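Local coordinates for protein Cap5O (Staphylococcus aureus, PDB 3OJO) that oxidises UDP-N-acetyl-mannosamine as a dehydrogenase using NAD as cofactor, a step in the capsular polysaccharide biosynthesis of Staphylococcus aureus, at the interface of chains A and B. Sequence-based numbering; all coordinates share one arbitrary frame. Chains: chain A/B, Cap5O.

Contact 1: the interface of chains A and B. Residues chain A 217, 220-221, 224, 287-288; chain B 228, 231-232, 235, 258.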
loop_
_atom_site.group_PDB
_atom_site.type_symbol
_atom_site.label_atom_id
_atom_site.label_comp_id
_atom_site.label_asym_id
_atom_site.label_seq_id
_atom_site.Cartn_x
_atom_site.Cartn_y
_atom_site.Cartn_z
ATOM N N MET A 217 -8.110 -8.749 -4.263
ATOM C CA MET A 217 -7.048 -7.752 -4.425
ATOM C C MET A 217 -7.408 -6.379 -3.869
ATOM O O MET A 217 -6.527 -5.702 -3.363
ATOM C CB MET A 217 -6.681 -7.626 -5.892
ATOM C CG MET A 217 -5.665 -8.645 -6.351
ATOM S SD MET A 217 -5.186 -8.346 -8.084
ATOM C CE MET A 217 -3.891 -9.586 -8.308
ATOM N N THR A 220 -7.338 -6.704 -0.053
ATOM C CA THR A 220 -5.932 -6.936 0.236
ATOM C C THR A 220 -5.139 -5.617 0.170
ATOM O O THR A 220 -4.417 -5.328 1.122
ATOM C CB THR A 220 -5.419 -8.003 -0.708
ATOM O OG1 THR A 220 -6.043 -9.215 -0.336
ATOM C CG2 THR A 220 -3.954 -8.176 -0.660
ATOM N N TYR A 221 -5.261 -4.827 -0.933
ATOM C CA TYR A 221 -4.592 -3.538 -1.038
ATOM C C TYR A 221 -4.976 -2.674 0.154
ATOM O O TYR A 221 -4.106 -2.058 0.778
ATOM C CB TYR A 221 -4.944 -2.806 -2.345
ATOM C CG TYR A 221 -4.396 -1.382 -2.381
ATOM C CD1 TYR A 221 -3.071 -1.130 -2.739
ATOM C CD2 TYR A 221 -5.192 -0.294 -2.025
ATOM C CE1 TYR A 221 -2.561 0.166 -2.752
ATOM C CE2 TYR A 221 -4.694 1.001 -2.043
ATOM C CZ TYR A 221 -3.375 1.227 -2.399
ATOM O OH TYR A 221 -2.892 2.508 -2.424
ATOM N N VAL A 224 -3.610 -4.347 3.768
ATOM C CA VAL A 224 -2.152 -4.274 3.847
ATOM C C VAL A 224 -1.756 -2.805 4.088
ATOM O O VAL A 224 -0.853 -2.543 4.886
ATOM C CB VAL A 224 -1.438 -4.898 2.591
ATOM C CG1 VAL A 224 0.062 -4.617 2.568
ATOM C CG2 VAL A 224 -1.688 -6.405 2.497
ATOM N N LEU A 287 2.347 -11.773 3.455
ATOM C CA LEU A 287 2.098 -10.334 3.625
ATOM C C LEU A 287 0.667 -10.066 4.004
ATOM O O LEU A 287 0.416 -9.259 4.907
ATOM C CB LEU A 287 2.470 -9.538 2.349
ATOM C CG LEU A 287 2.607 -8.015 2.488
ATOM C CD1 LEU A 287 3.820 -7.619 3.309
ATOM C CD2 LEU A 287 2.711 -7.382 1.170
ATOM N N ILE A 288 -0.273 -10.717 3.303
ATOM C CA ILE A 288 -1.708 -10.586 3.557
ATOM C C ILE A 288 -2.044 -11.012 4.993
ATOM O O ILE A 288 -2.751 -10.288 5.684
ATOM C CB ILE A 288 -2.570 -11.322 2.481
ATOM C CG1 ILE A 288 -2.294 -10.735 1.075
ATOM C CG2 ILE A 288 -4.054 -11.204 2.809
ATOM C CD1 ILE A 288 -2.618 -11.683 -0.123
ATOM N N LEU B 228 3.254 -6.677 -2.207
ATOM C CA LEU B 228 1.867 -7.099 -2.408
ATOM C C LEU B 228 1.608 -7.588 -3.839
ATOM O O LEU B 228 1.052 -8.662 -4.025
ATOM C CB LEU B 228 0.894 -5.989 -1.981
ATOM C CG LEU B 228 -0.608 -6.254 -2.225
ATOM C CD1 LEU B 228 -1.054 -7.548 -1.569
ATOM C CD2 LEU B 228 -1.418 -5.117 -1.726
ATOM N N GLU B 231 3.641 -10.852 -4.421
ATOM C CA GLU B 231 3.001 -11.967 -3.730
ATOM C C GLU B 231 1.754 -12.430 -4.521
ATOM O O GLU B 231 1.500 -13.637 -4.661
ATOM C CB GLU B 231 2.632 -11.545 -2.300
ATOM C CG GLU B 231 1.838 -12.589 -1.538
ATOM C CD GLU B 231 1.753 -12.347 -0.049
ATOM O OE1 GLU B 231 2.725 -12.683 0.662
ATOM O OE2 GLU B 231 0.695 -11.865 0.414
ATOM N N LEU B 232 1.012 -11.464 -5.049
ATOM C CA LEU B 232 -0.188 -11.694 -5.840
ATOM C C LEU B 232 0.131 -12.392 -7.142
ATOM O O LEU B 232 -0.627 -13.269 -7.560
ATOM C CB LEU B 232 -0.922 -10.358 -6.072
ATOM C CG LEU B 232 -1.832 -9.879 -4.891
ATOM C CD1 LEU B 232 -2.253 -8.423 -5.043
ATOM C CD2 LEU B 232 -3.026 -10.806 -4.659
ATOM N N ILE B 235 0.551 -16.084 -6.512
ATOM C CA ILE B 235 -0.779 -16.659 -6.288
ATOM C C ILE B 235 -1.498 -16.869 -7.624
ATOM O O ILE B 235 -1.971 -17.977 -7.897
ATOM C CB ILE B 235 -1.599 -15.798 -5.270
ATOM C CG1 ILE B 235 -1.039 -15.954 -3.827
ATOM C CG2 ILE B 235 -3.103 -16.147 -5.319
ATOM C CD1 ILE B 235 -1.511 -14.843 -2.778
ATOM N N ILE B 258 -2.935 -0.765 -6.612
ATOM C CA ILE B 258 -2.001 -1.911 -6.632
ATOM C C ILE B 258 -0.847 -1.663 -7.591
ATOM O O ILE B 258 -1.043 -1.215 -8.721
ATOM C CB ILE B 258 -2.724 -3.278 -6.842
ATOM C CG1 ILE B 258 -3.798 -3.472 -5.763
ATOM C CG2 ILE B 258 -1.736 -4.448 -6.831
ATOM C CD1 ILE B 258 -4.913 -4.363 -6.103
#

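Contact 2: the interface of chains A and B. Residues chain A 232, 235, 239, 241; chain B 133, 213, 273, 276-277, 284-285, 288.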
loop_
_atom_site.group_PDB
_atom_site.type_symbol
_atom_site.label_atom_id
_atom_site.label_comp_id
_atom_site.label_asym_id
_atom_site.label_seq_id
_atom_site.Cartn_x
_atom_site.Cartn_y
_atom_site.Cartn_z
ATOM N N LEU A 232 3.175 1.675 11.407
ATOM C CA LEU A 232 3.920 2.917 11.405
ATOM C C LEU A 232 3.592 3.767 12.626
ATOM O O LEU A 232 4.495 4.384 13.183
ATOM C CB LEU A 232 3.657 3.661 10.110
ATOM C CG LEU A 232 4.276 4.985 9.997
ATOM C CD1 LEU A 232 5.791 4.873 9.695
ATOM C CD2 LEU A 232 3.487 5.802 9.032
ATOM N N ILE A 235 5.563 2.453 15.524
ATOM C CA ILE A 235 6.963 2.865 15.334
ATOM C C ILE A 235 7.146 4.339 15.721
ATOM O O ILE A 235 8.035 4.662 16.513
ATOM C CB ILE A 235 7.454 2.546 13.892
ATOM C CG1 ILE A 235 7.651 1.026 13.692
ATOM C CG2 ILE A 235 8.740 3.317 13.533
ATOM C CD1 ILE A 235 7.723 0.521 12.162
ATOM N N LEU A 239 9.252 6.474 18.840
ATOM C CA LEU A 239 10.312 7.438 18.532
ATOM C C LEU A 239 9.878 8.890 18.750
ATOM O O LEU A 239 10.614 9.810 18.378
ATOM C CB LEU A 239 10.812 7.252 17.079
ATOM C CG LEU A 239 11.238 5.863 16.620
ATOM C CD1 LEU A 239 11.451 5.851 15.135
ATOM C CD2 LEU A 239 12.511 5.400 17.326
ATOM N N ILE A 241 7.529 10.594 17.291
ATOM C CA ILE A 241 7.289 11.161 15.969
ATOM C C ILE A 241 5.760 11.184 15.786
ATOM O O ILE A 241 5.069 10.284 16.276
ATOM C CB ILE A 241 8.043 10.370 14.854
ATOM C CG1 ILE A 241 9.578 10.495 15.027
ATOM C CG2 ILE A 241 7.617 10.820 13.440
ATOM C CD1 ILE A 241 10.440 9.498 14.176
ATOM N N PRO B 133 15.221 7.746 10.802
ATOM C CA PRO B 133 14.597 8.716 11.716
ATOM C C PRO B 133 15.324 8.774 13.049
ATOM O O PRO B 133 15.836 7.759 13.531
ATOM C CB PRO B 133 13.157 8.219 11.839
ATOM C CG PRO B 133 12.951 7.370 10.642
ATOM C CD PRO B 133 14.265 6.679 10.442
ATOM N N MET B 213 11.408 10.650 8.720
ATOM C CA MET B 213 10.327 9.678 8.725
ATOM C C MET B 213 9.509 9.669 7.434
ATOM O O MET B 213 9.209 8.597 6.897
ATOM C CB MET B 213 9.430 9.890 9.962
ATOM C CG MET B 213 8.587 8.665 10.357
ATOM S SD MET B 213 9.415 7.054 10.153
ATOM C CE MET B 213 9.729 6.557 11.869
ATOM N N ASP B 273 15.236 2.223 11.674
ATOM C CA ASP B 273 16.513 2.583 12.265
ATOM C C ASP B 273 17.151 1.262 12.758
ATOM O O ASP B 273 16.439 0.412 13.319
ATOM C CB ASP B 273 16.369 3.654 13.361
ATOM C CG ASP B 273 15.846 3.155 14.687
ATOM O OD1 ASP B 273 14.613 3.175 14.881
ATOM O OD2 ASP B 273 16.670 2.751 15.533
ATOM N N PHE B 276 16.540 0.920 17.560
ATOM C CA PHE B 276 15.199 0.934 18.156
ATOM C C PHE B 276 14.170 -0.056 17.603
ATOM O O PHE B 276 13.625 -0.849 18.376
ATOM C CB PHE B 276 14.602 2.352 18.163
ATOM C CG PHE B 276 15.331 3.386 18.986
ATOM C CD1 PHE B 276 15.032 3.567 20.330
ATOM C CD2 PHE B 276 16.265 4.232 18.397
ATOM C CE1 PHE B 276 15.691 4.540 21.085
ATOM C CE2 PHE B 276 16.919 5.210 19.152
ATOM C CZ PHE B 276 16.627 5.354 20.490
ATOM N N ILE B 277 13.901 -0.010 16.282
ATOM C CA ILE B 277 12.871 -0.844 15.640
ATOM C C ILE B 277 13.331 -2.128 14.913
ATOM O O ILE B 277 12.621 -2.629 14.026
ATOM C CB ILE B 277 11.820 -0.000 14.860
ATOM C CG1 ILE B 277 12.509 0.906 13.811
ATOM C CG2 ILE B 277 10.928 0.793 15.843
ATOM C CD1 ILE B 277 11.638 1.500 12.810
ATOM N N ASN B 284 7.241 -4.915 15.856
ATOM C CA ASN B 284 6.556 -3.665 15.530
ATOM C C ASN B 284 6.838 -3.223 14.085
ATOM O O ASN B 284 6.207 -2.266 13.631
ATOM C CB ASN B 284 6.897 -2.555 16.543
ATOM C CG ASN B 284 5.844 -2.332 17.605
ATOM O OD1 ASN B 284 4.978 -3.181 17.875
ATOM N ND2 ASN B 284 5.908 -1.176 18.248
ATOM N N ALA B 285 7.789 -3.903 13.379
ATOM C CA ALA B 285 8.147 -3.674 11.964
ATOM C C ALA B 285 7.944 -4.976 11.136
ATOM O O ALA B 285 8.621 -5.208 10.128
ATOM C CB ALA B 285 9.592 -3.182 11.861
ATOM N N ILE B 288 6.852 -4.510 7.275
ATOM C CA ILE B 288 8.017 -4.032 6.524
ATOM C C ILE B 288 8.981 -5.199 6.246
ATOM O O ILE B 288 9.422 -5.351 5.113
ATOM C CB ILE B 288 8.696 -2.801 7.200
ATOM C CG1 ILE B 288 7.718 -1.609 7.247
ATOM C CG2 ILE B 288 9.995 -2.406 6.461
ATOM C CD1 ILE B 288 7.993 -0.561 8.311
#

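Contact 1: the interface of chains A and B
B:Leu228 lies against A:Tyr221 and A:Leu287 and illustrates how one leucine can join two helices of a partner subunit. Its CG stands anti to the backbone N (chi1 176°), which carries the branched end away from its own helix 208-238. B:Leu228 CD2 then rests on the backbone of the equivalent helix of chain A, 3.6 Å from A:Tyr221 CA. A:Leu287 covers the base of the same residue, with its CD2 3.7 Å from B:Leu228 CA. The other methyl points at A:Thr220, but that contact is modelled too close to be trusted.

A:Met217, one turn along, lays its extended chain across B:Leu232. A:Met217 CG is 3.7 Å from B:Leu232 CD1 and near the other methyl too, while CE lies back towards CB of the leucine. B:Ile258 and A:Tyr221 run alongside each other, antiparallel, with B:Ile258 CG1 3.7 Å from A:Tyr221 CB; B:Ile258 CD1 also touches A:Met217.

The polar part is a fork: B:Glu231 offers both carboxylate oxygens, each by its syn lone pair, to consecutive amides in the first turn of helix 286-296. A:Leu287 N donates to B:Glu231 OE1 at 3.0 Å, nearly straight (170° at H). A:Ile288 N donates to B:Glu231 OE2 at 3.3 Å, more bent (156°). The pair fixes the carboxylate's rotation, and the helix start may favour its negative charge. A:Ile288 reaches past the carboxylate, placing its CD1 methyl 3.4 Å from B:Glu231 OE2.

Contact 2: the interface of chains A and B
A:Ile235 and B:Ile277 meet through different rotamers: A:Ile235 has CG1 anti to its carbonyl carbon (chi1 -72°), whereas B:Ile277 has CG1 between its backbone N and carbonyl carbon (chi1 56°). The two side chains cross at about a right angle, with A:Ile235 CG2 3.5 Å from B:Ile277 CD1. The longer branch of A:Ile235 continues past B:Ile277 to B:Ile288, A:Ile235 CD1 facing B:Ile288 CD1 tip to tip at 4.0 Å and passing the backbone carbonyl oxygen of B:Asn284.

B:Met213 shows how a flexible thioether joins separate apolar groups. Bent at both its second and third torsions, it brings B:Met213 CE among three side chains of chain A: 3.8 Å from A:Leu239 CD1, with A:Ile235 CG2 and A:Ile241 CD1 at similar range.

A:Leu239, deeply buried by the partner, spreads its two methyls. While CD1 meets this methionine, A:Leu239 CD2 lies 3.8 Å from B:Phe276 CB, at the base of the aromatic side chain. A:Ile241 CD1 also crosses B:Pro133, 3.8 Å from its CB.

Contacts across are apolar; the polar bond here is internal to chain B. B:Phe276 N donates to B:Asp273 OD2 at 2.7 Å in strained geometry (116° at H), and may help hold the start of helix 275-280.

In the fold, the C-terminal end of A helix 208-238 and the loop after it fit against the beginning of the same helix in chain B and the 273-288 region, with B:Pro133 at the edge.

Contact 1 and contact 2 have C-alpha centres about 22 Å apart and both draw on helix 208-238 of each chain. The two-fold symmetry ties them further: Leu232 and Ile235 come from chain B in contact 1 and from chain A in contact 2, while Ile288 appears on the opposite chain each time. Contact 1 therefore adjoins the twin of contact 2. Leu232 adopts different rotamers in the two copies, a local departure from symmetry. Contact 1 combines apolar packing with polar bonds, whereas contact 2 is apolar across the interface; together they follow the paired long helices, consistent with a dimer likely to be the functional form.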